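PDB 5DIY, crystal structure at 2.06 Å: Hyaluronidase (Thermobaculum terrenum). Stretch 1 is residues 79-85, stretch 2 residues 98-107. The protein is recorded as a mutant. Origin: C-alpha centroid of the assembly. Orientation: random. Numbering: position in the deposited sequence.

Stretch 1 79-85: TFAISPG
Stretch 2 (98-107) TLIRKITPFL

Two phenylalanine rings lie almost flat on each other where a strand meets a helix: Phe 80 and Phe 106 form an offset stack with centroids 3.8 Å apart and planes at 17°, tight enough that Phe 80 CD1 sits 3.3 Å from Phe 106 CZ. The offset also brings Phe 80 CB over the face of the Phe 106 ring, 4.2 Å from its centroid and 18° off the normal, a CH-pi contact that extends the stack back to the strand.

The frame is simple. Residues 79-82 are extended, with phi from -92° to -135° and psi from 124° to 152°, and run nearly antiparallel to helix 98-107, at 162° between N-to-C directions and 9.9 Å at closest approach of the axes. Register is set by Phe 80 CA to Phe 106 CA at 7.4 Å and, as the chain leaves the strand, Pro 84 CA to Leu 99 CA at 8.3 Å. Strand alternation then decides who takes part: Phe 80 and Ile 82 point their CA-to-CB bonds toward the helix, as does Pro 84 beyond the strand, while Ala 81 and Ser 83 point away.

On the helix, Leu 99, Lys 102 and Phe 106 point toward the strand, and Ile 103 points sideways. The helix is kinked near Pro 105, whose ring nitrogen has no hydrogen to donate. Phe 106 N makes just a weak bond to Ile 103 O (3.0 Å); Leu 107 N to Ile 103 O, also 3.0 Å, restores the regular pattern. Before the kink, Lys 102 N reaches Thr 98 O at 3.0 Å and Ile 103 N reaches Leu 99 O at 3.1 Å. Thr 104 OG1 donates to Ile 100 O at 2.6 Å, a side-chain bond back along the helix.

Rotamers complete the fit. Phe 80 is t (chi2 79°) and Phe 106 is m (chi2 -80°). Ile 103, chi1 p and chi2 t, sends its end away but leaves CG2 3.9 Å from Phe 80 CE2, oblique to that ring. Ile 82 (t, p) places CG2 3.9 Å from Leu 99 CD1; Leu 99 has chi1 t and chi2 off-well at 136°. The same CD1 of Leu 99 lies 4.1 Å from CG of Pro 84, whose ring is C-gamma endo, so one methyl serves two partners. Lys 102 (t, p, t, m) brings NZ to 4.0 Å from Ile 82 CD1, with its amine hydrogen-bonded elsewhere in the structure. No hydrogen bond crosses the 342 Å² interface: apolar packing and the aromatic stack make the contact.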

# COMPACT_ATOMS: atom_id res chain seq x y z
N THR C 79 -11.95 15.77 8.19
CA THR C 79 -13.12 15.43 7.39
C THR C 79 -13.70 14.11 7.88
O THR C 79 -12.98 13.11 7.99
CB THR C 79 -12.74 15.30 5.90
OG1 THR C 79 -12.30 16.57 5.41
CG2 THR C 79 -13.93 14.83 5.04
N PHE C 80 -14.99 14.11 8.18
CA PHE C 80 -15.72 12.90 8.50
C PHE C 80 -16.31 12.37 7.21
O PHE C 80 -17.04 13.10 6.53
CB PHE C 80 -16.85 13.17 9.51
CG PHE C 80 -17.72 11.97 9.76
CD1 PHE C 80 -17.29 10.96 10.61
CD2 PHE C 80 -18.94 11.83 9.12
CE1 PHE C 80 -18.07 9.83 10.82
CE2 PHE C 80 -19.73 10.71 9.33
CZ PHE C 80 -19.30 9.71 10.19
N ALA C 81 -16.02 11.12 6.87
CA ALA C 81 -16.62 10.49 5.70
C ALA C 81 -17.64 9.42 6.08
O ALA C 81 -17.54 8.80 7.14
CB ALA C 81 -15.56 9.91 4.79
N ILE C 82 -18.60 9.22 5.19
CA ILE C 82 -19.66 8.22 5.32
C ILE C 82 -19.79 7.51 3.96
O ILE C 82 -19.57 8.12 2.91
CB ILE C 82 -20.99 8.88 5.79
CG1 ILE C 82 -22.05 7.84 6.17
CG2 ILE C 82 -21.53 9.87 4.76
CD1 ILE C 82 -21.84 7.24 7.54
N SER C 83 -20.11 6.22 3.98
CA SER C 83 -20.22 5.39 2.78
C SER C 83 -21.57 4.66 2.80
O SER C 83 -21.67 3.56 3.33
CB SER C 83 -19.07 4.39 2.72
OG SER C 83 -17.83 5.06 2.72
N PRO C 84 -22.62 5.30 2.23
CA PRO C 84 -23.99 4.77 2.28
C PRO C 84 -24.43 3.94 1.07
O PRO C 84 -25.56 3.43 1.06
CB PRO C 84 -24.82 6.05 2.35
CG PRO C 84 -24.07 6.99 1.47
CD PRO C 84 -22.61 6.66 1.64
N GLY C 85 -23.55 3.77 0.08
CA GLY C 85 -23.93 3.26 -1.23
C GLY C 85 -24.31 1.79 -1.36
O GLY C 85 -24.81 1.39 -2.41
N THR C 98 -31.76 10.89 7.37
CA THR C 98 -30.98 9.93 8.15
C THR C 98 -29.47 10.21 8.05
O THR C 98 -28.77 10.19 9.06
CB THR C 98 -31.31 8.48 7.73
OG1 THR C 98 -32.70 8.23 7.97
CG2 THR C 98 -30.46 7.45 8.49
N LEU C 99 -28.97 10.51 6.85
CA LEU C 99 -27.56 10.87 6.66
C LEU C 99 -27.22 12.17 7.39
O LEU C 99 -26.18 12.26 8.05
CB LEU C 99 -27.20 10.98 5.18
CG LEU C 99 -25.69 11.12 4.87
CD1 LEU C 99 -25.28 10.24 3.70
CD2 LEU C 99 -25.29 12.57 4.60
N ILE C 100 -28.11 13.16 7.29
CA ILE C 100 -27.92 14.45 7.98
C ILE C 100 -27.93 14.29 9.50
O ILE C 100 -27.18 14.97 10.20
CB ILE C 100 -28.98 15.50 7.52
CG1 ILE C 100 -28.78 15.86 6.03
CG2 ILE C 100 -28.94 16.76 8.38
CD1 ILE C 100 -27.55 16.68 5.69
N ARG C 101 -28.76 13.38 10.00
CA ARG C 101 -28.79 13.05 11.43
C ARG C 101 -27.47 12.42 11.87
O ARG C 101 -26.91 12.78 12.91
CB ARG C 101 -29.97 12.11 11.72
CG ARG C 101 -30.47 12.11 13.16
CD ARG C 101 -31.67 11.18 13.34
NE ARG C 101 -32.66 11.34 12.27
CZ ARG C 101 -33.02 10.42 11.37
NH1 ARG C 101 -32.51 9.18 11.37
NH2 ARG C 101 -33.91 10.74 10.44
N LYS C 102 -26.96 11.49 11.06
CA LYS C 102 -25.67 10.81 11.33
C LYS C 102 -24.50 11.79 11.45
O LYS C 102 -23.67 11.65 12.35
CB LYS C 102 -25.39 9.77 10.23
CG LYS C 102 -24.08 9.01 10.35
CD LYS C 102 -23.90 8.38 11.72
CE LYS C 102 -22.84 7.28 11.70
NZ LYS C 102 -23.31 6.05 11.01
N ILE C 103 -24.43 12.77 10.54
CA ILE C 103 -23.32 13.73 10.52
C ILE C 103 -23.50 14.96 11.44
O ILE C 103 -22.54 15.69 11.65
CB ILE C 103 -22.97 14.20 9.07
CG1 ILE C 103 -24.08 15.05 8.44
CG2 ILE C 103 -22.67 12.99 8.19
CD1 ILE C 103 -23.57 15.97 7.36
N THR C 104 -24.71 15.17 11.97
CA THR C 104 -24.99 16.36 12.81
C THR C 104 -24.04 16.53 14.00
O THR C 104 -23.53 17.63 14.20
CB THR C 104 -26.47 16.40 13.27
OG1 THR C 104 -27.31 16.68 12.14
CG2 THR C 104 -26.71 17.49 14.32
N PRO C 105 -23.78 15.45 14.79
CA PRO C 105 -22.78 15.58 15.87
C PRO C 105 -21.43 16.15 15.40
O PRO C 105 -20.81 16.94 16.12
CB PRO C 105 -22.61 14.14 16.36
CG PRO C 105 -23.91 13.47 16.04
CD PRO C 105 -24.44 14.13 14.80
N PHE C 106 -21.01 15.80 14.18
CA PHE C 106 -19.77 16.32 13.60
C PHE C 106 -19.90 17.79 13.21
O PHE C 106 -18.98 18.57 13.46
CB PHE C 106 -19.31 15.46 12.42
CG PHE C 106 -18.98 14.06 12.82
CD1 PHE C 106 -17.75 13.77 13.41
CD2 PHE C 106 -19.91 13.03 12.68
CE1 PHE C 106 -17.45 12.49 13.82
CE2 PHE C 106 -19.61 11.74 13.09
CZ PHE C 106 -18.38 11.47 13.66
N LEU C 107 -21.05 18.16 12.63
CA LEU C 107 -21.34 19.56 12.32
C LEU C 107 -21.28 20.43 13.58
O LEU C 107 -20.68 21.50 13.57
CB LEU C 107 -22.70 19.71 11.63
CG LEU C 107 -22.90 19.02 10.28
CD1 LEU C 107 -24.35 19.16 9.84
CD2 LEU C 107 -21.96 19.57 9.22